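Local atomic coordinates of pterin-4-alpha-carbinolamine dehydratase MoaB2 (Mycobacterium marinum, PDB entry 3RFQ), a protein that probably acts in molybdenum cofactor biosynthesis, as a MogA/MoaB-family protein with a probable molybdopterin-binding domain. Residues C[167-170]-C[171-175]. Residues are numbered along the deposited sequence; the frame is centred on the assembly and turned at random.
Sequences MATL and NPLAA
Asn171 N donates to Met167 O over 3.0 Å, the last regular i to i+4 bond before a proline kink in helix 160-180, the C-terminal helix of this MogA/MoaB-type alpha/beta fold. Pro172 brings no N-H, and its ring carbon CD lies 3.2 Å from Thr169 O, so the helical bonds expected from residues 172 and 173 to Ala168 O and Thr169 O are missing. The backbone recovers at Leu170 O, which accepts twice: Leu173 N, 2.7 Å away, reaches it from above the carbonyl plane in a tight i+3 bond, while Ala174 N approaches almost head-on with a nearly straight N-H (170°).

One carbonyl released by the kink is satisfied by water. A single molecule donates to Ala168 O and accepts from Asn171 ND2, an amide suited to this partly exposed flank because its N-H can donate a hydrogen bond to the water beside the break. With chi1 at -74°, Asn171 CG folds back beside its own backbone N, which lays the amide against the preceding turn. Tyr161 of a second subunit packs on this residue.

Leu170 and Ala174 face strand 151-156. A chi1 of -173° sets Leu170 CG beside its carbonyl carbon, where it meets Ala174 CB at 4.1 Å; the branched side chain touches Val154 and, on helix 120-132, Ile122. Ala174's small methyl touches Leu152, probably allowing close approach to the strand. Thr169's side chain lies about 5 Å from the sodium ion, whose site includes Ser129 and Asp165. Leu173 packs on Ile122 and Leu131 of a third subunit, its CG 3.4 Å from Thr169 O.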
ATOM      1  N   MET C 167     -12.214  -8.341   8.914  1.00 13.84           N
ATOM      2  CA  MET C 167     -13.605  -7.951   8.664  1.00 13.25           C
ATOM      3  C   MET C 167     -13.708  -6.537   8.103  1.00 12.91           C
ATOM      4  O   MET C 167     -14.540  -6.290   7.239  1.00 12.85           O
ATOM      5  CB  MET C 167     -14.467  -8.086   9.940  1.00 13.66           C
ATOM      6  CG  MET C 167     -14.764  -9.531  10.385  1.00 14.89           C
ATOM      7  SD  MET C 167     -15.546 -10.577   9.121  1.00 17.97           S
ATOM      8  CE  MET C 167     -17.078  -9.699   8.807  1.00 18.12           C
ATOM      9  N   ALA C 168     -12.876  -5.607   8.593  1.00 13.12           N
ATOM     10  CA  ALA C 168     -12.842  -4.234   8.062  1.00 12.74           C
ATOM     11  C   ALA C 168     -12.536  -4.243   6.549  1.00 13.49           C
ATOM     12  O   ALA C 168     -13.135  -3.498   5.750  1.00 14.12           O
ATOM     13  CB  ALA C 168     -11.781  -3.398   8.803  1.00 12.34           C
ATOM     14  N   THR C 169     -11.596  -5.095   6.167  1.00 13.40           N
ATOM     15  CA  THR C 169     -11.197  -5.261   4.773  1.00 15.14           C
ATOM     16  C   THR C 169     -12.260  -6.003   3.958  1.00 14.95           C
ATOM     17  O   THR C 169     -12.526  -5.637   2.809  1.00 16.09           O
ATOM     18  CB  THR C 169      -9.802  -5.983   4.704  1.00 16.76           C
ATOM     19  OG1 THR C 169      -8.801  -5.085   5.206  1.00 18.95           O
ATOM     20  CG2 THR C 169      -9.446  -6.390   3.299  1.00 16.00           C
ATOM     21  N   LEU C 170     -12.878  -7.025   4.562  1.00 14.23           N
ATOM     22  CA  LEU C 170     -13.885  -7.830   3.881  1.00 14.80           C
ATOM     23  C   LEU C 170     -15.193  -7.045   3.571  1.00 15.72           C
ATOM     24  O   LEU C 170     -15.803  -7.261   2.513  1.00 15.49           O
ATOM     25  CB  LEU C 170     -14.219  -9.087   4.696  1.00 14.52           C
ATOM     26  CG  LEU C 170     -15.140 -10.072   3.957  1.00 15.75           C
ATOM     27  CD1 LEU C 170     -14.493 -10.554   2.636  1.00 12.82           C
ATOM     28  CD2 LEU C 170     -15.466 -11.243   4.839  1.00 14.37           C
ATOM     29  N   ASN C 171     -15.595  -6.140   4.479  1.00 15.70           N
ATOM     30  CA  ASN C 171     -16.857  -5.416   4.363  1.00 18.12           C
ATOM     31  C   ASN C 171     -17.163  -4.954   2.921  1.00 19.96           C
ATOM     32  O   ASN C 171     -18.159  -5.370   2.362  1.00 21.02           O
ATOM     33  CB  ASN C 171     -16.916  -4.204   5.313  1.00 18.73           C
ATOM     34  CG  ASN C 171     -17.107  -4.601   6.752  1.00 20.26           C
ATOM     35  OD1 ASN C 171     -17.614  -5.703   7.066  1.00 18.48           O
ATOM     36  ND2 ASN C 171     -16.698  -3.707   7.651  1.00 19.19           N
ATOM     37  N   PRO C 172     -16.280  -4.141   2.302  1.00 20.19           N
ATOM     38  CA  PRO C 172     -16.708  -3.670   0.961  1.00 22.27           C
ATOM     39  C   PRO C 172     -16.599  -4.760  -0.125  1.00 22.31           C
ATOM     40  O   PRO C 172     -17.059  -4.555  -1.247  1.00 25.43           O
ATOM     41  CB  PRO C 172     -15.729  -2.529   0.665  1.00 22.51           C
ATOM     42  CG  PRO C 172     -14.450  -2.956   1.424  1.00 21.25           C
ATOM     43  CD  PRO C 172     -14.987  -3.558   2.713  1.00 18.97           C
ATOM     44  N   LEU C 173     -15.985  -5.892   0.184  1.00 19.57           N
ATOM     45  CA  LEU C 173     -15.749  -6.893  -0.868  1.00 19.33           C
ATOM     46  C   LEU C 173     -16.907  -7.908  -0.957  1.00 19.21           C
ATOM     47  O   LEU C 173     -17.384  -8.220  -2.045  1.00 19.49           O
ATOM     48  CB  LEU C 173     -14.394  -7.597  -0.650  1.00 17.19           C
ATOM     49  CG  LEU C 173     -13.204  -6.650  -0.369  1.00 16.80           C
ATOM     50  CD1 LEU C 173     -11.939  -7.425  -0.199  1.00 14.53           C
ATOM     51  CD2 LEU C 173     -13.011  -5.561  -1.447  1.00 14.37           C
ATOM     52  N   ALA C 174     -17.316  -8.415   0.203  1.00 17.64           N
ATOM     53  CA  ALA C 174     -18.319  -9.461   0.331  1.00 19.07           C
ATOM     54  C   ALA C 174     -19.610  -9.054  -0.332  1.00 21.73           C
ATOM     55  O   ALA C 174     -20.150  -9.786  -1.186  1.00 22.85           O
ATOM     56  CB  ALA C 174     -18.578  -9.768   1.821  1.00 17.11           C
ATOM     57  N   ALA C 175     -20.073  -7.864   0.033  1.00 23.27           N
ATOM     58  CA  ALA C 175     -21.355  -7.364  -0.445  1.00 27.49           C
ATOM     59  C   ALA C 175     -21.361  -7.285  -1.947  1.00 29.42           C
ATOM     60  O   ALA C 175     -22.369  -7.623  -2.571  1.00 32.56           O
ATOM     61  CB  ALA C 175     -21.697  -5.986   0.194  1.00 29.18           C
TER
HETATM   62  O   HOH W   1     -14.973  -1.562   6.625  1.00  9.67           O